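Local atomic coordinates of MgGH51 (Meripilus giganteus, PDB entry 6ZPV), a protein that hydrolyses terminal alpha-L-arabinofuranosyl residues, acting as a fungal family GH51 alpha-L-arabinofuranosidase. Residues Leu20-Ile25 against Ala480-His485; Asp24-Gly29 against Ser488-Pro493; Ala42-Thr47 against Asn76-Ser81; Gly230-Gly235 against Gly259-Val264. One frame throughout, in Å; residues are numbered along the deposited sequence.

Contact 1: Leu20-Ile25 against Ala480-His485; sequences LMFEDI and APLLQH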
loop_
_atom_site.group_PDB
_atom_site.type_symbol
_atom_site.label_atom_id
_atom_site.label_comp_id
_atom_site.label_asym_id
_atom_site.label_seq_id
_atom_site.Cartn_x
_atom_site.Cartn_y
_atom_site.Cartn_z
ATOM N N LEU A 20 -4.966 -6.918 -2.139
ATOM C CA LEU A 20 -3.783 -6.224 -1.642
ATOM C C LEU A 20 -3.911 -5.883 -0.167
ATOM O O LEU A 20 -5.021 -5.613 0.343
ATOM C CB LEU A 20 -3.593 -4.913 -2.412
ATOM C CG LEU A 20 -3.577 -5.014 -3.927
ATOM C CD1 LEU A 20 -3.279 -3.652 -4.520
ATOM C CD2 LEU A 20 -2.605 -6.050 -4.444
ATOM N N MET A 21 -2.766 -5.870 0.515
ATOM C CA MET A 21 -2.656 -5.429 1.910
ATOM C C MET A 21 -1.789 -4.197 2.014
ATOM O O MET A 21 -0.630 -4.216 1.586
ATOM C CB MET A 21 -2.107 -6.532 2.817
ATOM C CG MET A 21 -2.032 -6.177 4.283
ATOM S SD MET A 21 -0.546 -5.247 4.742
ATOM C CE MET A 21 -0.882 -4.748 6.403
ATOM N N PHE A 22 -2.345 -3.099 2.566
ATOM C CA PHE A 22 -1.621 -1.834 2.639
ATOM C C PHE A 22 -1.586 -1.298 4.074
ATOM O O PHE A 22 -2.605 -1.172 4.752
ATOM C CB PHE A 22 -2.280 -0.800 1.713
ATOM C CG PHE A 22 -1.446 0.479 1.624
ATOM C CD1 PHE A 22 -1.624 1.524 2.514
ATOM C CD2 PHE A 22 -0.469 0.619 0.672
ATOM C CE1 PHE A 22 -0.818 2.653 2.449
ATOM C CE2 PHE A 22 0.349 1.748 0.605
ATOM C CZ PHE A 22 0.151 2.772 1.492
ATOM N N GLU A 23 -0.395 -0.848 4.447
ATOM C CA GLU A 23 -0.199 0.142 5.495
ATOM C C GLU A 23 0.965 1.004 5.007
ATOM O O GLU A 23 1.722 0.554 4.143
ATOM C CB GLU A 23 0.145 -0.526 6.830
ATOM C CG GLU A 23 1.561 -1.111 6.865
ATOM C CD GLU A 23 1.839 -1.882 8.159
ATOM O OE1 GLU A 23 1.754 -1.277 9.262
ATOM O OE2 GLU A 23 2.131 -3.089 8.030
ATOM N N ASP A 24 1.188 2.158 5.641
ATOM C CA ASP A 24 2.371 2.973 5.323
ATOM C C ASP A 24 3.551 2.347 6.071
ATOM O O ASP A 24 3.694 2.480 7.309
ATOM C CB ASP A 24 2.143 4.440 5.717
ATOM C CG ASP A 24 3.021 5.359 4.934
ATOM O OD1 ASP A 24 4.152 4.955 4.525
ATOM O OD2 ASP A 24 2.584 6.541 4.671
ATOM N N ILE A 25 4.372 1.597 5.335
ATOM C CA ILE A 25 5.580 0.921 5.823
ATOM C C ILE A 25 6.581 1.046 4.665
ATOM O O ILE A 25 6.182 1.035 3.490
ATOM C CB ILE A 25 5.305 -0.560 6.176
ATOM C CG1 ILE A 25 6.529 -1.269 6.788
ATOM C CG2 ILE A 25 4.741 -1.334 5.009
ATOM C CD1 ILE A 25 6.249 -2.679 7.251
ATOM N N ALA A 480 2.004 -9.624 2.097
ATOM C CA ALA A 480 2.411 -8.387 2.782
ATOM C C ALA A 480 3.879 -8.380 3.093
ATOM O O ALA A 480 4.439 -9.460 3.392
ATOM C CB ALA A 480 1.616 -8.179 4.044
ATOM N N PRO A 481 4.526 -7.198 3.155
ATOM C CA PRO A 481 3.997 -5.917 2.704
ATOM C C PRO A 481 3.927 -5.820 1.170
ATOM O O PRO A 481 4.637 -6.502 0.417
ATOM C CB PRO A 481 5.024 -4.872 3.226
ATOM C CG PRO A 481 5.760 -5.611 4.295
ATOM C CD PRO A 481 5.812 -7.060 3.837
ATOM N N LEU A 482 3.095 -4.866 0.717
ATOM C CA LEU A 482 2.868 -4.575 -0.695
ATOM C C LEU A 482 4.026 -3.816 -1.313
ATOM O O LEU A 482 4.384 -4.135 -2.461
ATOM C CB LEU A 482 1.575 -3.800 -0.786
ATOM C CG LEU A 482 1.074 -3.470 -2.192
ATOM C CD1 LEU A 482 0.818 -4.715 -3.011
ATOM C CD2 LEU A 482 -0.160 -2.613 -2.111
ATOM N N LEU A 483 4.521 -2.784 -0.616
ATOM C CA LEU A 483 5.363 -1.775 -1.252
ATOM C C LEU A 483 6.622 -1.514 -0.452
ATOM O O LEU A 483 6.619 -1.558 0.802
ATOM C CB LEU A 483 4.575 -0.470 -1.425
ATOM C CG LEU A 483 3.579 -0.473 -2.576
ATOM C CD1 LEU A 483 2.634 0.675 -2.532
ATOM C CD2 LEU A 483 4.294 -0.473 -3.908
ATOM N N GLN A 484 7.669 -1.107 -1.161
ATOM C CA GLN A 484 8.977 -0.797 -0.564
ATOM C C GLN A 484 9.715 0.309 -1.305
ATOM O O GLN A 484 10.102 0.118 -2.474
ATOM C CB GLN A 484 9.861 -2.029 -0.567
ATOM C CG GLN A 484 11.289 -1.805 -0.111
ATOM C CD GLN A 484 12.235 -2.945 -0.469
ATOM O OE1 GLN A 484 11.944 -3.789 -1.291
ATOM N NE2 GLN A 484 13.399 -2.913 0.152
ATOM N N HIS A 485 10.029 1.396 -0.600
ATOM C CA HIS A 485 11.002 2.386 -1.098
ATOM C C HIS A 485 12.368 1.816 -0.800
ATOM O O HIS A 485 12.740 1.598 0.359
ATOM C CB HIS A 485 10.821 3.745 -0.394
ATOM C CG HIS A 485 11.480 4.822 -1.131
ATOM N ND1 HIS A 485 12.829 4.768 -1.511
ATOM C CD2 HIS A 485 10.947 5.955 -1.666
ATOM C CE1 HIS A 485 13.042 5.869 -2.200
ATOM N NE2 HIS A 485 11.931 6.631 -2.317
HETATM O O HOH W 1 1.718 -3.396 3.046
#
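Phe-22 presents the edge of its ring, not a face, to the leucines opposite. Leu-483 CD1 lies 4.0 Å from Phe-22 CE2, close to the ring plane, and Leu-482 CD2 approaches the same edge at 4.3 Å from Phe-22 CD2. The setting is the seam of a (beta/alpha)8 barrel: strand 20-21 opens the eight-stranded parallel order and strand 474-479, just before Ala-480, ends it. The touching parts run 67° apart and share no direct hydrogen bond. Instead a water bridges the backbones, donating to Met-21 O at 2.9 Å and accepting from Leu-482 N at 3.1 Å.

Leu-482 fills the middle of the contact. Its CG stands anti to the backbone N (chi1 -176°), and the two methyls beyond it both reach Leu-20. Leu-482 CD1 meets Leu-20 CD2 at 3.9 Å, the two side chains crossing obliquely, while Leu-482 CD2 reaches Leu-20 CD1 at 4.1 Å. Leu-217 of helix 211-219 touches both Leu-20 and Leu-482, so this packing continues toward the outer layer of helices.

Met-21 turns the other way, bent at chi2, and sets SD 3.7 Å from Ala-480 CB. Every touching residue is buried. Pro-481 follows a cis peptide bond, and its ring carbon CB rests 4.0 Å from Ile-25 CG2.

Contact 2: Asp24-Gly29 against Ser488-Pro493; sequences DINHSG and STQWTP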
loop_
_atom_site.group_PDB
_atom_site.type_symbol
_atom_site.label_atom_id
_atom_site.label_comp_id
_atom_site.label_asym_id
_atom_site.label_seq_id
_atom_site.Cartn_x
_atom_site.Cartn_y
_atom_site.Cartn_z
ATOM N N ASP A 24 1.188 2.158 5.641
ATOM C CA ASP A 24 2.371 2.973 5.323
ATOM C C ASP A 24 3.551 2.347 6.071
ATOM O O ASP A 24 3.694 2.480 7.309
ATOM C CB ASP A 24 2.143 4.440 5.717
ATOM C CG ASP A 24 3.021 5.359 4.934
ATOM O OD1 ASP A 24 4.152 4.955 4.525
ATOM O OD2 ASP A 24 2.584 6.541 4.671
ATOM N N ILE A 25 4.372 1.597 5.335
ATOM C CA ILE A 25 5.580 0.921 5.823
ATOM C C ILE A 25 6.581 1.046 4.665
ATOM O O ILE A 25 6.182 1.035 3.490
ATOM C CB ILE A 25 5.305 -0.560 6.176
ATOM C CG1 ILE A 25 6.529 -1.269 6.788
ATOM C CG2 ILE A 25 4.741 -1.334 5.009
ATOM C CD1 ILE A 25 6.249 -2.679 7.251
ATOM N N ASN A 26 7.863 1.159 4.955
ATOM C CA ASN A 26 8.852 1.305 3.895
ATOM C C ASN A 26 8.546 2.514 2.991
ATOM O O ASN A 26 8.846 2.524 1.790
ATOM C CB ASN A 26 8.979 0.066 3.007
ATOM C CG ASN A 26 9.086 -1.247 3.718
ATOM O OD1 ASN A 26 9.860 -1.379 4.674
ATOM N ND2 ASN A 26 8.346 -2.251 3.214
ATOM N N HIS A 27 7.933 3.565 3.567
ATOM C CA HIS A 27 7.522 4.731 2.768
ATOM C C HIS A 27 6.671 4.291 1.555
ATOM O O HIS A 27 6.755 4.846 0.478
ATOM C CB HIS A 27 8.729 5.571 2.366
ATOM C CG HIS A 27 9.183 6.452 3.476
ATOM N ND1 HIS A 27 8.531 7.607 3.820
ATOM C CD2 HIS A 27 10.140 6.274 4.406
ATOM C CE1 HIS A 27 9.105 8.132 4.875
ATOM N NE2 HIS A 27 10.106 7.333 5.230
ATOM N N SER A 28 5.747 3.392 1.836
ATOM C CA SER A 28 4.714 2.952 0.866
ATOM C C SER A 28 3.615 3.981 0.665
ATOM O O SER A 28 2.947 3.930 -0.396
ATOM C CB SER A 28 4.086 1.670 1.295
ATOM O OG SER A 28 3.441 1.866 2.540
ATOM N N GLY A 29 3.378 4.850 1.635
ATOM C CA GLY A 29 2.351 5.906 1.517
ATOM C C GLY A 29 3.057 7.206 1.211
ATOM O O GLY A 29 3.277 7.557 0.047
ATOM N N SER A 488 14.475 3.511 1.894
ATOM C CA SER A 488 14.014 3.600 3.290
ATOM C C SER A 488 13.113 2.414 3.602
ATOM O O SER A 488 11.902 2.470 3.473
ATOM C CB SER A 488 13.310 4.896 3.551
ATOM O OG SER A 488 12.905 4.958 4.933
ATOM N N THR A 489 13.778 1.331 4.012
ATOM C CA THR A 489 13.171 0.024 4.248
ATOM C C THR A 489 13.204 -0.392 5.717
ATOM O O THR A 489 14.290 -0.338 6.326
ATOM C CB THR A 489 13.893 -1.009 3.385
ATOM O OG1 THR A 489 13.658 -0.712 1.992
ATOM C CG2 THR A 489 13.402 -2.404 3.675
ATOM N N GLN A 490 12.057 -0.777 6.240
ATOM C CA GLN A 490 11.917 -1.344 7.587
ATOM C C GLN A 490 11.584 -2.849 7.604
ATOM O O GLN A 490 11.728 -3.459 8.638
ATOM C CB GLN A 490 10.933 -0.569 8.430
ATOM C CG GLN A 490 11.260 0.922 8.563
ATOM C CD GLN A 490 10.910 1.780 7.373
ATOM O OE1 GLN A 490 9.783 1.653 6.903
ATOM N NE2 GLN A 490 11.855 2.634 6.933
ATOM N N TRP A 491 11.212 -3.399 6.470
ATOM C CA TRP A 491 10.818 -4.819 6.385
ATOM C C TRP A 491 11.088 -5.337 4.969
ATOM O O TRP A 491 10.755 -4.586 4.031
ATOM C CB TRP A 491 9.351 -4.998 6.703
ATOM C CG TRP A 491 8.818 -6.392 6.717
ATOM C CD1 TRP A 491 8.544 -7.195 5.665
ATOM C CD2 TRP A 491 8.552 -7.199 7.884
ATOM N NE1 TRP A 491 8.034 -8.390 6.063
ATOM C CE2 TRP A 491 8.044 -8.426 7.434
ATOM C CE3 TRP A 491 8.777 -7.036 9.256
ATOM C CZ2 TRP A 491 7.643 -9.455 8.310
ATOM C CZ3 TRP A 491 8.394 -8.032 10.152
ATOM C CH2 TRP A 491 7.856 -9.224 9.646
ATOM N N THR A 492 11.632 -6.529 4.825
ATOM C CA THR A 492 11.743 -7.227 3.547
ATOM C C THR A 492 11.271 -8.652 3.781
ATOM O O THR A 492 11.288 -9.156 4.900
ATOM C CB THR A 492 13.176 -7.227 3.024
ATOM O OG1 THR A 492 14.016 -8.039 3.876
ATOM C CG2 THR A 492 13.763 -5.827 2.937
ATOM N N PRO A 493 10.962 -9.400 2.716
ATOM C CA PRO A 493 10.783 -8.926 1.349
ATOM C C PRO A 493 9.409 -8.262 1.147
ATOM O O PRO A 493 8.500 -8.422 1.948
ATOM C CB PRO A 493 10.868 -10.236 0.551
ATOM C CG PRO A 493 10.212 -11.240 1.442
ATOM C CD PRO A 493 10.648 -10.814 2.839
#
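Asn-26 turns its side-chain oxygen to the loop 488-493. Both segments are irregular loops at the mouth of the (beta/alpha)8 barrel: 24-29 comes after strand 20-21, whereas the loop 488-493 joins strands 483-485 and 496-498. The backbone of 25-28 folds into a beta turn, closed by Ser-28 N on Ile-25 O, with positive phi at Asn-26 and His-27.

From the backbone outward, Asn-26 CA makes a CA-H...O contact with Ser-488 O at 3.3 Å, and Asn-26 CB passes 3.8 Å from that same oxygen. CG lies anti to the carbonyl carbon, beside its own backbone N (chi1 -47°). At the tip Asn-26 OD1 takes two backbone donors of the loop 488-493, both in its carbonyl plane: Gln-490 N at 2.8 Å, with an N-H...O angle of 152°, and Trp-491 N at 3.0 Å, the latter on a lone pair. The other branch, ND2, donates to Leu-483 O on the adjoining strand. With oxygen and nitrogen both engaged, the amide is fixed against flipping.

Gln-490 returns the bond. Its chain bends at chi2, and Gln-490 OE1 accepts from Asn-26 N at 2.8 Å, the donor tilted 19° from the carbonyl plane. Beside this polar clasp Ile-25 CD1 packs 3.9 Å from Trp-491 CB. At the other end Gln-490 NE2 donates to Ser-488 OG at 3.2 Å, the hydroxyl oxygen lying in the amide plane and close to the edge of the His-27 ring at CD2.

Contact 3: Ala42-Thr47 against Asn76-Ser81; sequences AFQQVT and NALPNS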
loop_
_atom_site.group_PDB
_atom_site.type_symbol
_atom_site.label_atom_id
_atom_site.label_comp_id
_atom_site.label_asym_id
_atom_site.label_seq_id
_atom_site.Cartn_x
_atom_site.Cartn_y
_atom_site.Cartn_z
ATOM N N ALA A 42 5.575 19.791 5.762
ATOM C CA ALA A 42 4.869 20.745 6.638
ATOM C C ALA A 42 5.351 20.623 8.072
ATOM O O ALA A 42 4.688 21.120 8.993
ATOM C CB ALA A 42 3.375 20.538 6.534
ATOM N N PHE A 43 6.533 20.048 8.289
ATOM C CA PHE A 43 7.178 20.019 9.609
ATOM C C PHE A 43 6.234 19.356 10.620
ATOM O O PHE A 43 6.230 19.709 11.810
ATOM C CB PHE A 43 7.614 21.425 10.038
ATOM C CG PHE A 43 8.405 22.091 8.922
ATOM C CD1 PHE A 43 9.691 21.725 8.623
ATOM C CD2 PHE A 43 7.779 22.982 8.071
ATOM C CE1 PHE A 43 10.334 22.220 7.494
ATOM C CE2 PHE A 43 8.411 23.464 6.953
ATOM C CZ PHE A 43 9.665 23.086 6.661
ATOM N N GLN A 44 5.480 18.349 10.186
ATOM C CA GLN A 44 4.531 17.749 11.114
ATOM C C GLN A 44 5.256 16.830 12.106
ATOM O O GLN A 44 6.135 16.032 11.753
ATOM C CB GLN A 44 3.537 16.866 10.347
ATOM C CG GLN A 44 2.509 17.700 9.587
ATOM C CD GLN A 44 1.845 16.892 8.468
ATOM O OE1 GLN A 44 2.525 16.523 7.485
ATOM N NE2 GLN A 44 0.546 16.568 8.593
ATOM N N GLN A 45 4.856 16.980 13.368
ATOM C CA GLN A 45 5.280 16.050 14.444
ATOM C C GLN A 45 6.782 16.026 14.633
ATOM O O GLN A 45 7.326 14.972 15.012
ATOM C CB GLN A 45 4.708 14.640 14.216
ATOM C CG GLN A 45 3.187 14.598 14.075
ATOM C CD GLN A 45 2.406 15.051 15.273
ATOM O OE1 GLN A 45 2.933 15.159 16.391
ATOM N NE2 GLN A 45 1.143 15.313 15.071
ATOM N N VAL A 46 7.433 17.163 14.410
ATOM C CA VAL A 46 8.860 17.293 14.746
ATOM C C VAL A 46 9.021 18.345 15.840
ATOM O O VAL A 46 8.122 19.147 16.091
ATOM C CB VAL A 46 9.722 17.676 13.517
ATOM C CG1 VAL A 46 9.591 16.596 12.450
ATOM C CG2 VAL A 46 9.344 19.040 12.954
ATOM N N THR A 47 10.184 18.326 16.498
ATOM C CA THR A 47 10.487 19.225 17.628
ATOM C C THR A 47 11.192 20.460 17.093
ATOM O O THR A 47 12.266 20.390 16.456
ATOM C CB THR A 47 11.358 18.495 18.647
ATOM O OG1 THR A 47 10.683 17.336 19.088
ATOM C CG2 THR A 47 11.717 19.403 19.799
ATOM N N ASN A 76 -3.680 25.655 13.349
ATOM C CA ASN A 76 -3.266 25.007 14.592
ATOM C C ASN A 76 -2.940 23.531 14.340
ATOM O O ASN A 76 -2.243 22.938 15.190
ATOM C CB ASN A 76 -4.254 25.199 15.703
ATOM C CG ASN A 76 -4.114 26.531 16.405
ATOM O OD1 ASN A 76 -3.990 26.547 17.688
ATOM N ND2 ASN A 76 -4.204 27.595 15.702
ATOM N N ALA A 77 -3.374 22.936 13.243
ATOM C CA ALA A 77 -2.988 21.552 12.901
ATOM C C ALA A 77 -1.524 21.491 12.435
ATOM O O ALA A 77 -0.988 20.387 12.409
ATOM C CB ALA A 77 -3.899 20.990 11.833
ATOM N N LEU A 78 -0.955 22.614 12.044
ATOM C CA LEU A 78 0.406 22.734 11.502
ATOM C C LEU A 78 1.144 23.806 12.283
ATOM O O LEU A 78 1.451 24.901 11.752
ATOM C CB LEU A 78 0.369 23.041 9.985
ATOM C CG LEU A 78 -0.332 21.962 9.129
ATOM C CD1 LEU A 78 -0.408 22.456 7.677
ATOM C CD2 LEU A 78 0.390 20.614 9.209
ATOM N N PRO A 79 1.500 23.500 13.550
ATOM C CA PRO A 79 2.044 24.554 14.421
ATOM C C PRO A 79 3.473 24.986 14.105
ATOM O O PRO A 79 3.912 26.018 14.634
ATOM C CB PRO A 79 1.983 23.890 15.807
ATOM C CG PRO A 79 2.081 22.403 15.509
ATOM C CD PRO A 79 1.242 22.267 14.274
ATOM N N ASN A 80 4.188 24.218 13.272
ATOM C CA ASN A 80 5.579 24.534 12.963
ATOM C C ASN A 80 5.683 25.221 11.624
ATOM O O ASN A 80 4.980 24.919 10.692
ATOM C CB ASN A 80 6.393 23.231 12.963
ATOM C CG ASN A 80 6.482 22.553 14.325
ATOM O OD1 ASN A 80 6.426 23.232 15.365
ATOM N ND2 ASN A 80 6.635 21.213 14.293
ATOM N N SER A 81 6.652 26.141 11.554
ATOM C CA SER A 81 7.014 26.877 10.350
ATOM C C SER A 81 8.512 26.802 10.090
ATOM O O SER A 81 9.295 26.656 11.053
ATOM C CB SER A 81 6.614 28.352 10.433
ATOM O OG SER A 81 5.219 28.472 10.547
HETATM O O HOH W 2 3.553 21.578 11.859
HETATM O O HOH W 3 4.030 23.745 8.130
#
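Asn-80 and Phe-43 form the tight part of this contact, with Asn-80 CB only 3.6 Å from Phe-43 CB. The CG of Asn-80 lies anti to its carbonyl carbon (chi1 -65°), and beyond it ND2 donates twice to the backbone opposite. The bond from Asn-80 ND2 to Phe-43 O is 2.9 Å long and straight (164° at the hydrogen), nearly along the C=O axis and in the plane of the amide. The bond from Asn-80 ND2 to Val-46 O, 3.1 Å, is more bent, and its donor stands above the carbonyl plane. Since Phe-43 and Val-46 are the end residues of a type II beta turn, one amide nitrogen holds both ends of that turn. An alanine in place of Asn-80 would probably leave these two carbonyl oxygens without their amide donor and the turn less firmly held.

Asn-80 begins strand 80-85, which belongs to one of two five-stranded antiparallel sheets, consistent with a beta sandwich; the turn lies in the loop before strand 57-60.

Away from the amide, two waters join the backbones among buried residues. One donates to Ala-42 O and accepts from Asn-80 N; the second, at 2.8 Å from Ala-42 O, donates there and to Asn-80 O, and lies in plane at the edge of the Phe-43 ring. Next to them a single methyl, Leu-78 CD2, lies 4.0 Å from Ala-42 CB and 3.6 Å from Gln-44 CG. The amide of Gln-44 turns to Thr-266 O, while on the looser side Gln-45 and Pro-79 are exposed.

Contact 4: Gly230-Gly235 against Gly259-Val264; sequences GNNLEG and GDWGYV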
loop_
_atom_site.group_PDB
_atom_site.type_symbol
_atom_site.label_atom_id
_atom_site.label_comp_id
_atom_site.label_asym_id
_atom_site.label_seq_id
_atom_site.Cartn_x
_atom_site.Cartn_y
_atom_site.Cartn_z
ATOM N N GLY A 230 -2.989 -3.676 9.752
ATOM C CA GLY A 230 -1.558 -3.578 9.904
ATOM C C GLY A 230 -1.198 -2.803 11.187
ATOM O O GLY A 230 -1.996 -2.054 11.740
ATOM N N ASN A 231 0.099 -2.908 11.553
ATOM C CA ASN A 231 0.571 -2.221 12.751
ATOM C C ASN A 231 0.345 -0.724 12.674
ATOM O O ASN A 231 0.109 -0.082 13.712
ATOM C CB ASN A 231 2.043 -2.472 12.973
ATOM C CG ASN A 231 2.366 -3.812 13.581
ATOM O OD1 ASN A 231 1.468 -4.663 13.726
ATOM N ND2 ASN A 231 3.593 -4.007 14.035
ATOM N N ASN A 232 0.433 -0.122 11.485
ATOM C CA ASN A 232 0.310 1.352 11.383
ATOM C C ASN A 232 -1.077 1.861 11.778
ATOM O O ASN A 232 -1.236 3.061 11.995
ATOM C CB ASN A 232 0.651 1.839 9.979
ATOM C CG ASN A 232 1.245 3.229 9.952
ATOM O OD1 ASN A 232 2.210 3.499 10.697
ATOM N ND2 ASN A 232 0.649 4.116 9.158
ATOM N N LEU A 233 -2.086 0.993 11.881
ATOM C CA LEU A 233 -3.391 1.382 12.443
ATOM C C LEU A 233 -3.297 1.695 13.922
ATOM O O LEU A 233 -4.056 2.531 14.454
ATOM C CB LEU A 233 -4.348 0.177 12.271
ATOM C CG LEU A 233 -5.744 0.276 12.914
ATOM C CD1 LEU A 233 -6.648 1.244 12.152
ATOM C CD2 LEU A 233 -6.368 -1.108 12.968
ATOM N N GLU A 234 -2.485 0.913 14.648
ATOM C CA GLU A 234 -2.616 0.744 16.086
ATOM C C GLU A 234 -2.075 1.901 16.910
ATOM O O GLU A 234 -2.603 2.162 18.020
ATOM C CB GLU A 234 -2.010 -0.580 16.524
ATOM C CG GLU A 234 -2.830 -1.784 16.050
ATOM C CD GLU A 234 -2.131 -3.085 16.313
ATOM O OE1 GLU A 234 -2.419 -3.679 17.449
ATOM O OE2 GLU A 234 -1.335 -3.557 15.480
ATOM N N GLY A 235 -1.003 2.545 16.434
ATOM C CA GLY A 235 -0.269 3.474 17.306
ATOM C C GLY A 235 0.590 2.775 18.308
ATOM O O GLY A 235 0.436 1.576 18.553
ATOM N N GLY A 259 3.865 7.245 12.913
ATOM C CA GLY A 259 3.408 5.893 12.644
ATOM C C GLY A 259 4.260 4.856 13.369
ATOM O O GLY A 259 5.027 5.183 14.274
ATOM N N ASP A 260 4.114 3.615 12.949
ATOM C CA ASP A 260 4.710 2.510 13.690
ATOM C C ASP A 260 5.985 1.969 13.040
ATOM O O ASP A 260 6.441 0.920 13.449
ATOM C CB ASP A 260 3.507 1.572 13.973
ATOM C CG ASP A 260 2.352 2.319 14.888
ATOM O OD1 ASP A 260 2.768 2.789 16.108
ATOM O OD2 ASP A 260 1.106 2.627 14.375
ATOM N N TRP A 261 6.566 2.732 12.110
ATOM C CA TRP A 261 7.717 2.298 11.300
ATOM C C TRP A 261 8.839 3.326 11.282
ATOM O O TRP A 261 9.688 3.285 10.396
ATOM C CB TRP A 261 7.231 1.849 9.895
ATOM C CG TRP A 261 6.300 0.687 9.988
ATOM C CD1 TRP A 261 4.968 0.682 9.811
ATOM C CD2 TRP A 261 6.662 -0.656 10.398
ATOM N NE1 TRP A 261 4.464 -0.559 10.037
ATOM C CE2 TRP A 261 5.471 -1.403 10.405
ATOM C CE3 TRP A 261 7.870 -1.292 10.702
ATOM C CZ2 TRP A 261 5.437 -2.757 10.711
ATOM C CZ3 TRP A 261 7.841 -2.647 11.009
ATOM C CH2 TRP A 261 6.622 -3.373 11.008
ATOM N N GLY A 262 8.861 4.198 12.295
ATOM C CA GLY A 262 9.982 5.105 12.530
ATOM C C GLY A 262 9.867 6.466 11.908
ATOM O O GLY A 262 10.754 7.280 12.090
ATOM N N TYR A 263 8.785 6.759 11.185
ATOM C CA TYR A 263 8.642 8.049 10.488
ATOM C C TYR A 263 7.267 8.667 10.674
ATOM O O TYR A 263 6.247 8.009 10.928
ATOM C CB TYR A 263 9.041 7.923 9.004
ATOM C CG TYR A 263 8.271 6.916 8.195
ATOM C CD1 TYR A 263 7.098 7.261 7.531
ATOM C CD2 TYR A 263 8.718 5.627 8.046
ATOM C CE1 TYR A 263 6.398 6.346 6.749
ATOM C CE2 TYR A 263 8.036 4.681 7.308
ATOM C CZ TYR A 263 6.871 5.036 6.668
ATOM O OH TYR A 263 6.248 4.080 5.897
ATOM N N VAL A 264 7.257 9.976 10.491
ATOM C CA VAL A 264 6.009 10.750 10.476
ATOM C C VAL A 264 5.187 10.431 9.236
ATOM O O VAL A 264 5.718 10.437 8.124
ATOM C CB VAL A 264 6.302 12.257 10.570
ATOM C CG1 VAL A 264 5.058 13.077 10.438
ATOM C CG2 VAL A 264 7.026 12.568 11.866
HETATM O O HOH W 4 5.388 -1.688 14.156
#
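Asp-260 and Asn-231 both carry CG anti to the carbonyl carbon, with chi1 of -61° and -79°. In Asp-260 this sets CG beside the backbone N, and Asp-260 OD2 beyond it accepts from Gly-235 N at 2.9 Å, the donor standing above the carboxylate plane. Gly-235 ends a stretch, 231-234, that is helical in its backbone angles but lacks the regular bonds. Asp-260 OD2 also lies 3.0 Å from Asn-231 O, two acceptors that do not bond. Such crowding of oxygens is probably offset by the salt bridge from OD2 to Arg-257, whose guanidinium also donates to Asn-232 O. An alanine in place of Asp-260 would probably leave Gly-235 N without this acceptor and the charge of Arg-257 without this partner.

The backbone N of Asp-260 is held by a second residue, donating to Asn-232 OD1 at 3.0 Å in a nearly straight bond. A CB on Gly-259 would fall 2.5 Å from Asn-232 OD1, so the close approach depends on glycine.

Asn-231 crosses Trp-261 at about a right angle, its amide plane only 11° from that of the indole. A water over one indole face, toward the rim, accepts from Asn-231 ND2 at 2.9 Å and donates to Asp-260 O.

Segment 230-235 is a loop at the C-terminal end of barrel strand 224-227, whereas the loop 259-264 links strands 257-258 and 264-265. Glu-23, just past strand 20-21, uses OE1 to accept from both Trp-261 NE1 and Asn-232 N, while Gly-235 bonds through its backbone to Leu-295, beyond strand 284-289.

Contact 1 is the deepest, about 4 Å from the chain centre to its own centre, and is apolar apart from its water bridge. Contact 2 shares Asp-24 and Ile-25 with it but lies farther out, where amides and backbone donors replace methyl packing. Contact 4, also partly buried, adds a carboxylate whose charge is met by Arg-257, outside both of its segments; Tyr-263 OH ties it to contacts 1 and 2 through Asp-24 OD1 and His-27 N. These three therefore meet around one barrel mouth. Contact 3 is centred about 25 Å from the chain centre, in the sandwich region, buried but flanked by exposed residues. It touches none but contact 4, through packing of Gln-44 and Gln-45 against Val-264.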